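Local coordinates for protein citrate synthase (Sulfolobus solfataricus, PDB 1O7X) that belongs to the citrate synthase family of enzymes and forms a largely helical dimer of two copies of the chain, at residues P76-M86 / V98-I106. Numbering follows the deposited sequence.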
loop_
_atom_site.group_PDB
_atom_site.type_symbol
_atom_site.label_atom_id
_atom_site.label_comp_id
_atom_site.label_asym_id
_atom_site.label_seq_id
_atom_site.Cartn_x
_atom_site.Cartn_y
_atom_site.Cartn_z
ATOM N N PRO A 76 3.771 0.495 21.463
ATOM C CA PRO A 76 5.070 1.062 21.801
ATOM C C PRO A 76 5.012 2.580 21.718
ATOM O O PRO A 76 4.331 3.126 20.843
ATOM C CB PRO A 76 5.995 0.440 20.770
ATOM C CG PRO A 76 5.348 -0.835 20.376
ATOM C CD PRO A 76 3.860 -0.584 20.452
ATOM N N GLN A 77 5.721 3.310 22.582
ATOM C CA GLN A 77 5.677 4.768 22.563
ATOM C C GLN A 77 6.214 5.411 21.293
ATOM O O GLN A 77 5.801 6.529 20.945
ATOM C CB GLN A 77 6.345 5.347 23.811
ATOM C CG GLN A 77 6.364 6.853 23.956
ATOM C CD GLN A 77 5.067 7.474 24.427
ATOM O OE1 GLN A 77 4.272 6.863 25.156
ATOM N NE2 GLN A 77 4.802 8.727 24.038
ATOM N N GLU A 78 7.044 4.716 20.540
ATOM C CA GLU A 78 7.627 5.200 19.297
ATOM C C GLU A 78 6.537 5.414 18.259
ATOM O O GLU A 78 6.572 6.446 17.597
ATOM C CB GLU A 78 8.685 4.265 18.724
ATOM C CG GLU A 78 9.818 3.993 19.695
ATOM C CD GLU A 78 9.361 3.165 20.885
ATOM O OE1 GLU A 78 8.535 2.263 20.655
ATOM O OE2 GLU A 78 9.802 3.457 22.013
ATOM N N VAL A 79 5.590 4.492 18.171
ATOM C CA VAL A 79 4.483 4.703 17.249
ATOM C C VAL A 79 3.752 6.000 17.623
ATOM O O VAL A 79 3.548 6.863 16.753
ATOM C CB VAL A 79 3.468 3.554 17.245
ATOM C CG1 VAL A 79 2.360 3.859 16.249
ATOM C CG2 VAL A 79 4.142 2.241 16.906
ATOM N N LEU A 80 3.416 6.158 18.903
ATOM C CA LEU A 80 2.723 7.376 19.288
ATOM C C LEU A 80 3.621 8.575 19.048
ATOM O O LEU A 80 3.080 9.546 18.511
ATOM C CB LEU A 80 2.149 7.375 20.695
ATOM C CG LEU A 80 1.275 6.166 21.052
ATOM C CD1 LEU A 80 1.179 5.999 22.559
ATOM C CD2 LEU A 80 -0.092 6.322 20.406
ATOM N N ASP A 81 4.923 8.522 19.345
ATOM C CA ASP A 81 5.785 9.669 19.095
ATOM C C ASP A 81 5.797 10.046 17.627
ATOM O O ASP A 81 5.805 11.204 17.227
ATOM C CB ASP A 81 7.217 9.420 19.530
ATOM C CG ASP A 81 7.376 9.256 21.028
ATOM O OD1 ASP A 81 6.383 9.399 21.782
ATOM O OD2 ASP A 81 8.546 8.966 21.393
ATOM N N THR A 82 5.828 9.055 16.768
ATOM C CA THR A 82 5.788 9.214 15.323
ATOM C C THR A 82 4.542 9.977 14.903
ATOM O O THR A 82 4.601 10.902 14.089
ATOM C CB THR A 82 5.810 7.771 14.773
ATOM O OG1 THR A 82 7.162 7.346 14.620
ATOM C CG2 THR A 82 5.065 7.624 13.476
ATOM N N ILE A 83 3.388 9.582 15.450
ATOM C CA ILE A 83 2.098 10.192 15.129
ATOM C C ILE A 83 2.135 11.621 15.655
ATOM O O ILE A 83 1.702 12.560 14.992
ATOM C CB ILE A 83 0.891 9.432 15.691
ATOM C CG1 ILE A 83 0.568 8.197 14.823
ATOM C CG2 ILE A 83 -0.374 10.293 15.804
ATOM C CD1 ILE A 83 -0.418 7.286 15.531
ATOM N N TYR A 84 2.714 11.802 16.837
ATOM C CA TYR A 84 2.794 13.157 17.366
ATOM C C TYR A 84 3.884 13.965 16.664
ATOM O O TYR A 84 3.751 15.203 16.783
ATOM C CB TYR A 84 2.853 13.153 18.891
ATOM C CG TYR A 84 1.476 13.083 19.535
ATOM C CD1 TYR A 84 0.738 11.904 19.533
ATOM C CD2 TYR A 84 0.918 14.208 20.125
ATOM C CE1 TYR A 84 -0.511 11.847 20.111
ATOM C CE2 TYR A 84 -0.344 14.171 20.701
ATOM C CZ TYR A 84 -1.054 12.981 20.693
ATOM O OH TYR A 84 -2.302 12.941 21.245
ATOM N N LEU A 85 4.806 13.412 15.877
ATOM C CA LEU A 85 5.740 14.204 15.117
ATOM C C LEU A 85 5.145 14.785 13.834
ATOM O O LEU A 85 5.700 15.765 13.308
ATOM C CB LEU A 85 7.008 13.437 14.706
ATOM C CG LEU A 85 8.048 13.186 15.793
ATOM C CD1 LEU A 85 9.102 12.223 15.275
ATOM C CD2 LEU A 85 8.684 14.465 16.328
ATOM N N MET A 86 4.074 14.223 13.277
ATOM C CA MET A 86 3.460 14.779 12.071
ATOM C C MET A 86 2.582 15.994 12.363
ATOM O O MET A 86 2.122 16.270 13.485
ATOM C CB MET A 86 2.666 13.650 11.413
ATOM C CG MET A 86 3.459 12.353 11.267
ATOM S SD MET A 86 4.955 12.624 10.266
ATOM C CE MET A 86 4.160 13.018 8.735
ATOM N N VAL A 98 1.037 6.186 8.638
ATOM C CA VAL A 98 2.295 6.317 9.359
ATOM C C VAL A 98 2.366 5.351 10.533
ATOM O O VAL A 98 3.399 4.769 10.844
ATOM C CB VAL A 98 2.420 7.760 9.866
ATOM C CG1 VAL A 98 3.602 7.884 10.789
ATOM C CG2 VAL A 98 2.567 8.730 8.713
ATOM N N GLY A 99 1.294 5.259 11.326
ATOM C CA GLY A 99 1.210 4.405 12.493
ATOM C C GLY A 99 1.262 2.923 12.139
ATOM O O GLY A 99 1.880 2.146 12.882
ATOM N N THR A 100 0.642 2.515 11.027
ATOM C CA THR A 100 0.679 1.092 10.683
ATOM C C THR A 100 2.042 0.711 10.122
ATOM O O THR A 100 2.553 -0.379 10.376
ATOM C CB THR A 100 -0.464 0.750 9.714
ATOM O OG1 THR A 100 -0.629 1.881 8.841
ATOM C CG2 THR A 100 -1.773 0.520 10.452
ATOM N N ALA A 101 2.644 1.633 9.360
ATOM C CA ALA A 101 4.011 1.458 8.899
ATOM C C ALA A 101 4.936 1.420 10.117
ATOM O O ALA A 101 5.826 0.551 10.205
ATOM C CB ALA A 101 4.441 2.539 7.917
ATOM N N ALA A 102 4.725 2.323 11.087
ATOM C CA ALA A 102 5.643 2.243 12.247
ATOM C C ALA A 102 5.507 0.862 12.859
ATOM O O ALA A 102 6.485 0.118 12.817
ATOM C CB ALA A 102 5.582 3.435 13.163
ATOM N N LEU A 103 4.319 0.385 13.211
ATOM C CA LEU A 103 4.139 -0.978 13.723
ATOM C C LEU A 103 4.661 -2.111 12.843
ATOM O O LEU A 103 5.199 -3.130 13.314
ATOM C CB LEU A 103 2.647 -1.194 13.994
ATOM C CG LEU A 103 2.071 -0.546 15.263
ATOM C CD1 LEU A 103 0.553 -0.482 15.190
ATOM C CD2 LEU A 103 2.539 -1.362 16.450
ATOM N N ALA A 104 4.577 -2.000 11.524
ATOM C CA ALA A 104 5.062 -3.044 10.631
ATOM C C ALA A 104 6.567 -3.246 10.780
ATOM O O ALA A 104 7.058 -4.373 10.765
ATOM C CB ALA A 104 4.734 -2.706 9.188
ATOM N N SER A 105 7.309 -2.153 10.924
ATOM C CA SER A 105 8.757 -2.262 11.009
ATOM C C SER A 105 9.214 -2.582 12.412
ATOM O O SER A 105 10.307 -3.143 12.513
ATOM C CB SER A 105 9.443 -1.074 10.359
ATOM O OG SER A 105 9.379 0.111 11.105
ATOM N N ILE A 106 8.442 -2.412 13.451
ATOM C CA ILE A 106 8.838 -2.794 14.801
ATOM C C ILE A 106 8.576 -4.274 15.042
ATOM O O ILE A 106 9.165 -4.915 15.905
ATOM C CB ILE A 106 8.028 -1.970 15.831
ATOM C CG1 ILE A 106 8.620 -0.568 16.010
ATOM C CG2 ILE A 106 7.924 -2.644 17.176
ATOM C CD1 ILE A 106 7.695 0.425 16.674
#
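A helical hairpin in which one knob-into-hole contact sets Val79 among Gly99, Ala102, Leu103 and Ile106 forms part of this mainly helical citrate synthase fold. Helices 77-85 and 92-106, consecutive in the chain, run roughly antiparallel, their segments inclined at 149° with axes 9.2 Å apart at closest approach. Val79 is the knob; Gly99 and Ala102 in the facing helix are small, consistent with the 5.7 Å between the CA atoms of Val79 and Ala102. Its two methyls divide the work. With CG1 anti to the backbone N (chi1 -180°), that methyl lies over the backbone of Gly99, where a glycine presents only main chain, and comes to 3.8 Å from Gly99 O. The other methyl, CG2, enters the pocket between side chains and sits 3.8 Å from Leu103 CG, the valine and leucine side chains crossing at about a right angle. Ile106 closes the same hole from the next turn, its CD1 reaching Val79 CG2. Beyond the knob, the apolar surface continues toward both ends of helix 77-85. At the N-cap, the ring of Pro76 leans on Leu103 and Ile106, while at the C-terminal end Met86 lies beside Val98 in loose apolar contact. The CD1 of Ile83 comes to 4.5 Å from Gly99 CA. Helix 116-138 adds Leu130 against Val79 and Ile83, and Tyr203 of helix 202-213 touches Leu103. The hairpin also takes part in dimer packing: Thr82 meets Thr82 of the second subunit, and Ser105 and Ile106 touch its Met86. Within the chain, the remaining wall of the hole is Ala102, whose CB lies 4.2 Å from Val79 CG2.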